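Local coordinates for 33-36 kDa outer membrane protein (Acinetobacter baumannii, PDB 6GIE) that forms a beta-barrel porin in the outer membrane, probably a channel for small solutes and possibly linked to carbapenem susceptibility, at residues A[26-32]-A[44-50]; A[68-74]-A[100-104]. All blocks are in the same frame, centred on the assembly; numbering follows the deposited sequence.

Contact 1: residues A[26-32]-A[44-50]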
ATOM      1  N   GLU A  26      -4.614 -11.460  -7.195  1.00 22.64           N
ATOM      2  CA  GLU A  26      -5.458 -10.676  -6.322  1.00 22.99           C
ATOM      3  C   GLU A  26      -6.019  -9.568  -7.171  1.00 20.88           C
ATOM      4  O   GLU A  26      -5.272  -8.925  -7.916  1.00 23.08           O
ATOM      5  CB  GLU A  26      -4.668 -10.093  -5.156  1.00 22.48           C
ATOM      6  CG  GLU A  26      -5.455  -9.057  -4.369  1.00 25.89           C
ATOM      7  CD  GLU A  26      -4.704  -8.523  -3.142  1.00 34.09           C
ATOM      8  OE1 GLU A  26      -4.468  -9.342  -2.188  1.00 22.07           O
ATOM      9  OE2 GLU A  26      -4.449  -7.264  -3.140  1.00 29.15           O
ATOM     10  N   VAL A  27      -7.324  -9.379  -7.123  1.00 19.43           N
ATOM     11  CA  VAL A  27      -7.889  -8.208  -7.760  1.00 22.31           C
ATOM     12  C   VAL A  27      -8.551  -7.381  -6.719  1.00 21.32           C
ATOM     13  O   VAL A  27      -9.099  -7.906  -5.747  1.00 20.78           O
ATOM     14  CB  VAL A  27      -8.839  -8.518  -8.957  1.00 24.34           C
ATOM     15  CG1 VAL A  27      -8.033  -9.142 -10.057  1.00 23.94           C
ATOM     16  CG2 VAL A  27      -9.940  -9.442  -8.555  1.00 30.53           C
ATOM     17  N   GLN A  28      -8.496  -6.077  -6.936  1.00 21.05           N
ATOM     18  CA  GLN A  28      -8.972  -5.164  -5.957  1.00 24.49           C
ATOM     19  C   GLN A  28      -9.633  -4.008  -6.631  1.00 26.27           C
ATOM     20  O   GLN A  28      -9.138  -3.522  -7.661  1.00 22.91           O
ATOM     21  CB  GLN A  28      -7.830  -4.655  -5.061  1.00 32.05           C
ATOM     22  CG  GLN A  28      -8.352  -4.061  -3.763  1.00 47.12           C
ATOM     23  CD  GLN A  28      -7.332  -3.210  -3.048  1.00 55.53           C
ATOM     24  OE1 GLN A  28      -6.121  -3.449  -3.147  1.00 53.21           O
ATOM     25  NE2 GLN A  28      -7.817  -2.189  -2.336  1.00 40.87           N
ATOM     26  N   GLY A  29     -10.767  -3.604  -6.054  1.00 24.98           N
ATOM     27  CA  GLY A  29     -11.541  -2.437  -6.469  1.00 28.64           C
ATOM     28  C   GLY A  29     -11.819  -1.472  -5.320  1.00 25.90           C
ATOM     29  O   GLY A  29     -11.846  -1.865  -4.154  1.00 23.08           O
ATOM     30  N   GLN A  30     -12.028  -0.210  -5.671  1.00 26.98           N
ATOM     31  CA  GLN A  30     -12.161   0.845  -4.702  1.00 28.04           C
ATOM     32  C   GLN A  30     -12.831   2.049  -5.298  1.00 27.71           C
ATOM     33  O   GLN A  30     -12.500   2.443  -6.407  1.00 24.57           O
ATOM     34  CB  GLN A  30     -10.806   1.242  -4.219  1.00 30.62           C
ATOM     35  CG  GLN A  30     -10.902   2.285  -3.159  1.00 46.92           C
ATOM     36  CD  GLN A  30      -9.590   2.946  -2.857  1.00 56.40           C
ATOM     37  OE1 GLN A  30      -8.535   2.590  -3.404  1.00 77.10           O
ATOM     38  NE2 GLN A  30      -9.647   3.933  -1.986  1.00 35.62           N
ATOM     39  N   SER A  31     -13.831   2.578  -4.589  1.00 23.94           N
ATOM     40  CA  SER A  31     -14.521   3.788  -4.946  1.00 25.83           C
ATOM     41  C   SER A  31     -14.426   4.775  -3.807  1.00 25.91           C
ATOM     42  O   SER A  31     -14.453   4.361  -2.607  1.00 25.14           O
ATOM     43  CB  SER A  31     -16.009   3.519  -5.107  1.00 29.65           C
ATOM     44  OG  SER A  31     -16.287   2.997  -6.359  1.00 44.31           O
ATOM     45  N   GLU A  32     -14.374   6.064  -4.155  1.00 24.52           N
ATOM     46  CA  GLU A  32     -14.239   7.099  -3.166  1.00 27.09           C
ATOM     47  C   GLU A  32     -14.939   8.359  -3.570  1.00 28.52           C
ATOM     48  O   GLU A  32     -15.024   8.698  -4.764  1.00 27.56           O
ATOM     49  CB  GLU A  32     -12.793   7.433  -2.821  1.00 30.09           C
ATOM     50  CG  GLU A  32     -11.851   6.254  -2.626  1.00 41.27           C
ATOM     51  CD  GLU A  32     -10.406   6.576  -3.010  1.00 42.71           C
ATOM     52  OE1 GLU A  32      -9.777   7.402  -2.315  1.00 48.58           O
ATOM     53  OE2 GLU A  32      -9.909   6.009  -4.014  1.00 77.74           O
ATOM     54  N   THR A  44     -13.852   9.049  -7.385  1.00 37.78           N
ATOM     55  CA  THR A  44     -12.612   8.334  -7.670  1.00 41.63           C
ATOM     56  C   THR A  44     -12.903   6.845  -7.722  1.00 42.54           C
ATOM     57  O   THR A  44     -13.672   6.336  -6.923  1.00 32.03           O
ATOM     58  CB  THR A  44     -11.530   8.607  -6.595  1.00 45.23           C
ATOM     59  OG1 THR A  44     -11.279  10.010  -6.533  1.00 55.98           O
ATOM     60  CG2 THR A  44     -10.226   7.917  -6.920  1.00 57.74           C
ATOM     61  N   GLY A  45     -12.299   6.156  -8.691  1.00 45.86           N
ATOM     62  CA  GLY A  45     -12.320   4.685  -8.755  1.00 44.31           C
ATOM     63  C   GLY A  45     -10.941   4.119  -9.110  1.00 41.57           C
ATOM     64  O   GLY A  45     -10.211   4.721  -9.902  1.00 37.51           O
ATOM     65  N   THR A  46     -10.597   2.974  -8.515  1.00 34.54           N
ATOM     66  CA  THR A  46      -9.342   2.266  -8.746  1.00 32.39           C
ATOM     67  C   THR A  46      -9.632   0.778  -8.804  1.00 37.91           C
ATOM     68  O   THR A  46     -10.343   0.244  -7.952  1.00 38.64           O
ATOM     69  CB  THR A  46      -8.333   2.512  -7.660  1.00 31.13           C
ATOM     70  OG1 THR A  46      -8.174   3.904  -7.518  1.00 34.83           O
ATOM     71  CG2 THR A  46      -6.944   1.897  -8.016  1.00 37.01           C
ATOM     72  N   ALA A  47      -9.138   0.156  -9.872  1.00 35.37           N
ATOM     73  CA  ALA A  47      -9.095  -1.276 -10.067  1.00 29.66           C
ATOM     74  C   ALA A  47      -7.592  -1.617 -10.256  1.00 27.83           C
ATOM     75  O   ALA A  47      -6.859  -0.870 -10.908  1.00 25.08           O
ATOM     76  CB  ALA A  47      -9.898  -1.646 -11.298  1.00 27.61           C
ATOM     77  N   GLN A  48      -7.144  -2.714  -9.657  1.00 25.69           N
ATOM     78  CA  GLN A  48      -5.803  -3.190  -9.837  1.00 27.24           C
ATOM     79  C   GLN A  48      -5.748  -4.672  -9.776  1.00 23.06           C
ATOM     80  O   GLN A  48      -6.559  -5.339  -9.110  1.00 21.99           O
ATOM     81  CB  GLN A  48      -4.731  -2.553  -8.875  1.00 27.55           C
ATOM     82  CG  GLN A  48      -4.961  -2.680  -7.434  1.00 33.72           C
ATOM     83  CD  GLN A  48      -3.900  -1.978  -6.517  1.00 35.51           C
ATOM     84  OE1 GLN A  48      -2.693  -1.970  -6.769  1.00 31.08           O
ATOM     85  NE2 GLN A  48      -4.379  -1.483  -5.403  1.00 29.72           N
ATOM     86  N   GLY A  49      -4.771  -5.182 -10.514  1.00 19.82           N
ATOM     87  CA  GLY A  49      -4.569  -6.618 -10.611  1.00 21.54           C
ATOM     88  C   GLY A  49      -3.156  -6.957 -10.229  1.00 18.46           C
ATOM     89  O   GLY A  49      -2.255  -6.293 -10.659  1.00 21.94           O
ATOM     90  N   THR A  50      -2.973  -7.996  -9.437  1.00 16.99           N
ATOM     91  CA  THR A  50      -1.649  -8.458  -9.119  1.00 19.83           C
ATOM     92  C   THR A  50      -1.372  -9.956  -9.427  1.00 18.49           C
ATOM     93  O   THR A  50      -2.145 -10.846  -9.104  1.00 17.13           O
ATOM     94  CB  THR A  50      -1.326  -8.098  -7.633  1.00 16.53           C
ATOM     95  OG1 THR A  50      -1.598  -6.716  -7.466  1.00 15.22           O
ATOM     96  CG2 THR A  50       0.163  -8.307  -7.356  1.00 14.55           C
TER
HETATM   97  O   HOH W   1      -4.099  -6.296  -6.670  1.00 22.27           O

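Contact 2: residues A[68-74]-A[100-104]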
ATOM      1  N   PHE A  68       3.650  -9.613   1.511  1.00 15.81           N
ATOM      2  CA  PHE A  68       4.832  -9.162   2.278  1.00 18.14           C
ATOM      3  C   PHE A  68       5.475 -10.242   3.182  1.00 16.47           C
ATOM      4  O   PHE A  68       6.714 -10.508   3.130  1.00 15.54           O
ATOM      5  CB  PHE A  68       4.509  -7.948   3.109  1.00 18.11           C
ATOM      6  CG  PHE A  68       5.702  -7.406   3.825  1.00 16.56           C
ATOM      7  CD1 PHE A  68       6.662  -6.670   3.140  1.00 19.44           C
ATOM      8  CD2 PHE A  68       5.867  -7.626   5.154  1.00 15.76           C
ATOM      9  CE1 PHE A  68       7.799  -6.186   3.826  1.00 22.79           C
ATOM     10  CE2 PHE A  68       6.986  -7.124   5.866  1.00 15.57           C
ATOM     11  CZ  PHE A  68       7.950  -6.420   5.195  1.00 17.60           C
ATOM     12  N   LEU A  69       4.664 -10.931   3.936  1.00 14.54           N
ATOM     13  CA  LEU A  69       5.212 -11.968   4.788  1.00 17.53           C
ATOM     14  C   LEU A  69       5.797 -13.143   4.014  1.00 19.30           C
ATOM     15  O   LEU A  69       6.669 -13.819   4.512  1.00 20.04           O
ATOM     16  CB  LEU A  69       4.194 -12.464   5.804  1.00 19.00           C
ATOM     17  CG  LEU A  69       3.703 -11.425   6.857  1.00 19.08           C
ATOM     18  CD1 LEU A  69       2.524 -11.929   7.637  1.00 18.54           C
ATOM     19  CD2 LEU A  69       4.837 -11.102   7.811  1.00 20.60           C
ATOM     20  N   ASN A  70       5.347 -13.476   2.816  1.00 21.91           N
ATOM     21  CA  ASN A  70       6.182 -14.418   2.182  1.00 24.86           C
ATOM     22  C   ASN A  70       7.132 -13.859   1.092  1.00 22.28           C
ATOM     23  O   ASN A  70       7.681 -14.592   0.334  1.00 21.43           O
ATOM     24  CB  ASN A  70       5.634 -15.872   2.020  1.00 35.64           C
ATOM     25  CG  ASN A  70       4.145 -16.030   1.762  1.00 26.25           C
ATOM     26  OD1 ASN A  70       3.870 -16.821   0.921  1.00 27.66           O
ATOM     27  ND2 ASN A  70       3.209 -15.528   2.640  1.00 22.19           N
ATOM     28  N   GLN A  71       7.370 -12.544   1.130  1.00 23.44           N
ATOM     29  CA  GLN A  71       8.330 -11.886   0.251  1.00 26.27           C
ATOM     30  C   GLN A  71       8.002 -12.287  -1.157  1.00 20.26           C
ATOM     31  O   GLN A  71       8.845 -12.758  -1.895  1.00 18.39           O
ATOM     32  CB  GLN A  71       9.771 -12.269   0.655  1.00 28.98           C
ATOM     33  CG  GLN A  71      10.023 -11.728   2.067  1.00 34.79           C
ATOM     34  CD  GLN A  71      11.256 -12.305   2.732  1.00 56.02           C
ATOM     35  OE1 GLN A  71      12.360 -12.079   2.277  1.00 48.88           O
ATOM     36  NE2 GLN A  71      11.063 -13.031   3.835  1.00 71.31           N
ATOM     37  N   ALA A  72       6.745 -12.081  -1.529  1.00 17.55           N
ATOM     38  CA  ALA A  72       6.258 -12.548  -2.821  1.00 17.21           C
ATOM     39  C   ALA A  72       6.514 -11.487  -3.888  1.00 17.02           C
ATOM     40  O   ALA A  72       5.839 -10.438  -3.963  1.00 15.02           O
ATOM     41  CB  ALA A  72       4.794 -12.837  -2.713  1.00 18.37           C
ATOM     42  N   SER A  73       7.518 -11.756  -4.722  1.00 16.53           N
ATOM     43  CA  SER A  73       7.712 -10.998  -5.963  1.00 18.07           C
ATOM     44  C   SER A  73       6.438 -11.067  -6.862  1.00 18.31           C
ATOM     45  O   SER A  73       5.706 -12.087  -6.837  1.00 19.16           O
ATOM     46  CB  SER A  73       8.878 -11.592  -6.728  1.00 18.17           C
ATOM     47  OG  SER A  73      10.025 -11.550  -5.873  1.00 17.78           O
ATOM     48  N   ASN A  74       6.256 -10.003  -7.639  1.00 16.20           N
ATOM     49  CA  ASN A  74       5.110  -9.806  -8.433  1.00 17.50           C
ATOM     50  C   ASN A  74       5.159  -8.604  -9.405  1.00 19.21           C
ATOM     51  O   ASN A  74       6.011  -7.676  -9.328  1.00 16.59           O
ATOM     52  CB  ASN A  74       3.905  -9.566  -7.483  1.00 16.73           C
ATOM     53  CG  ASN A  74       3.985  -8.246  -6.771  1.00 18.15           C
ATOM     54  OD1 ASN A  74       3.541  -7.244  -7.315  1.00 21.97           O
ATOM     55  ND2 ASN A  74       4.539  -8.228  -5.526  1.00 15.39           N
ATOM     56  N   LYS A 100       3.559  -1.792 -12.002  1.00 25.32           N
ATOM     57  CA  LYS A 100       4.454  -1.888 -10.871  1.00 27.48           C
ATOM     58  C   LYS A 100       5.037  -3.336 -10.842  1.00 26.80           C
ATOM     59  O   LYS A 100       4.346  -4.311 -11.182  1.00 22.81           O
ATOM     60  CB  LYS A 100       3.682  -1.603  -9.536  1.00 25.60           C
ATOM     61  CG  LYS A 100       4.606  -1.610  -8.312  1.00 41.87           C
ATOM     62  CD  LYS A 100       4.146  -0.797  -7.074  1.00 50.99           C
ATOM     63  CE  LYS A 100       5.262  -0.772  -6.021  1.00 60.45           C
ATOM     64  NZ  LYS A 100       5.277   0.354  -5.018  1.00 63.64           N
ATOM     65  N   GLY A 101       6.298  -3.468 -10.411  1.00 25.26           N
ATOM     66  CA  GLY A 101       6.874  -4.760 -10.058  1.00 21.34           C
ATOM     67  C   GLY A 101       7.650  -4.610  -8.744  1.00 19.95           C
ATOM     68  O   GLY A 101       8.134  -3.537  -8.450  1.00 17.77           O
ATOM     69  N   GLU A 102       7.730  -5.699  -7.977  1.00 18.17           N
ATOM     70  CA  GLU A 102       8.532  -5.832  -6.811  1.00 18.42           C
ATOM     71  C   GLU A 102       9.303  -7.128  -6.897  1.00 17.71           C
ATOM     72  O   GLU A 102       8.730  -8.182  -7.260  1.00 16.08           O
ATOM     73  CB  GLU A 102       7.612  -6.003  -5.599  1.00 19.54           C
ATOM     74  CG  GLU A 102       6.699  -4.844  -5.367  1.00 22.37           C
ATOM     75  CD  GLU A 102       6.120  -4.897  -3.940  1.00 27.77           C
ATOM     76  OE1 GLU A 102       6.773  -4.380  -2.937  1.00 24.22           O
ATOM     77  OE2 GLU A 102       5.015  -5.508  -3.840  1.00 24.01           O
ATOM     78  N   ALA A 103      10.568  -7.048  -6.521  1.00 17.10           N
ATOM     79  CA  ALA A 103      11.461  -8.192  -6.498  1.00 20.13           C
ATOM     80  C   ALA A 103      12.057  -8.325  -5.090  1.00 20.44           C
ATOM     81  O   ALA A 103      12.615  -7.359  -4.591  1.00 19.05           O
ATOM     82  CB  ALA A 103      12.588  -7.966  -7.466  1.00 21.18           C
ATOM     83  N   TYR A 104      11.884  -9.502  -4.479  1.00 21.42           N
ATOM     84  CA  TYR A 104      12.589  -9.911  -3.233  1.00 24.80           C
ATOM     85  C   TYR A 104      13.623 -10.927  -3.651  1.00 25.85           C
ATOM     86  O   TYR A 104      13.315 -11.942  -4.302  1.00 26.43           O
ATOM     87  CB  TYR A 104      11.661 -10.593  -2.228  1.00 24.47           C
ATOM     88  CG  TYR A 104      10.564  -9.698  -1.749  1.00 26.17           C
ATOM     89  CD1 TYR A 104       9.405  -9.484  -2.532  1.00 22.90           C
ATOM     90  CD2 TYR A 104      10.657  -9.058  -0.517  1.00 28.44           C
ATOM     91  CE1 TYR A 104       8.387  -8.629  -2.076  1.00 36.53           C
ATOM     92  CE2 TYR A 104       9.618  -8.225  -0.056  1.00 34.37           C
ATOM     93  CZ  TYR A 104       8.500  -8.015  -0.831  1.00 30.85           C
ATOM     94  OH  TYR A 104       7.525  -7.161  -0.386  1.00 52.42           O
TER
HETATM   95  O   HOH W   2       4.975  -8.863  -1.556  1.00 24.32           O
HETATM   96  O   HOH W   3      11.251 -13.659  -4.993  1.00 39.96           O

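Contact 1: residues A[26-32]-A[44-50]
The carbonyl oxygen of E26 accepts two hydrogen bonds, one from T50 N at 2.9 Å and one from a water. That water lies 2.7 Å from T50 OG1, tying the threonine hydroxyl to the partner strand; the same hydroxyl also bonds S76. Within these segments the antiparallel pairing runs from E26 with T50 to E32 with T44. One of its backbone bonds, from Q30 N to T46 O, is weak, its N-H...O angle only 123°.

The side chains of E26, Q28, Q30, E32, T44, T46, Q48 and T50 point into the barrel, and all are polar, consistent with a water-filled lumen. Q28 and Q48 run side by side, their amide planes 27° apart, with Q28 OE1 3.5 Å from Q48 NE2. Q48 leans toward its neighbour because its CG sits between the backbone N and carbonyl carbon (chi1 57°). Farther along, E32 OE2 rests 3.5 Å from the CG2 methyl of T44. The outward face carries V27, S31, A47 and the glycines G29, G45 and G49.

Strand 285-295 flanks residues 26-32, where R295 forms a salt bridge with E26; strand 74-83 flanks residues 44-50, where N80 bonds T46 OG1.

Contact 2: residues A[68-74]-A[100-104]
A serine side chain takes the place of a backbone carbonyl here: Y104 N donates to S73 OG at 3.1 Å along a nearly straight line (174°). The hydroxyl lies beside its own backbone N, anti to the carbonyl carbon (chi1 -58°), which brings it to the strand and into the plane of the Y104 ring at its edge. A water bridges the same OG to Y104 O. Serine, short and hydroxylated, thus prolongs the pairing one step beyond N74 and E102, the hydrogen-bonded antiparallel pair.

Y104 lays its ring over the backbone of Q71, with Q71 CA 3.6 Å above the ring centre, while Q71 CB touches Y104 CD2 at 3.5 Å. The flat ring of a tyrosine can lie against the main chain of the turn. The Y104 hydroxyl approaches F68 CD1 and shares a second water with A72 O.

N74 uses both N-H bonds of its amide. ND2 reaches A72 O at 3.0 Å and, across the contact, E102 OE2 at 3.2 Å; both acceptors lie in the amide plane, although E102 OE2 is met from above the carboxylate. Gripped twice, the amide is held in rotation, and the carboxylate is positioned further by Y113 OH on E102 OE1.

F68 makes a cation-pi contact with K196 and touches V198, so the short helix reaches across to a distant strand of the barrel. A Schellman motif with Q71 at positive phi closes the helix, and the chain then returns to the barrel wall: an inward-folded turn between strands, in keeping with a porin whose lumen is narrowed by its own connections.

How the contacts relate
Contacts 1 and 2 follow one another along the chain, and their centres are 19 Å apart. Strand 74-83 joins them: it pairs with strand 43-52 on one edge and with strand 94-105 on the other. Its first residue, N74, belongs to contact 2, and its OD1 packs 3.5 Å from the CG2 methyl of T50 in contact 1. Two residues on, S76 is shared as well, its hydroxyl bonding T50 OG1 and G49 O while its backbone pairs with K100. Contact 1 is plain barrel wall, and the side chain of its Q30 lies about 11 Å from a bound C8E detergent molecule; contact 2 is where an inward-folded connection rejoins that wall beside the lumen.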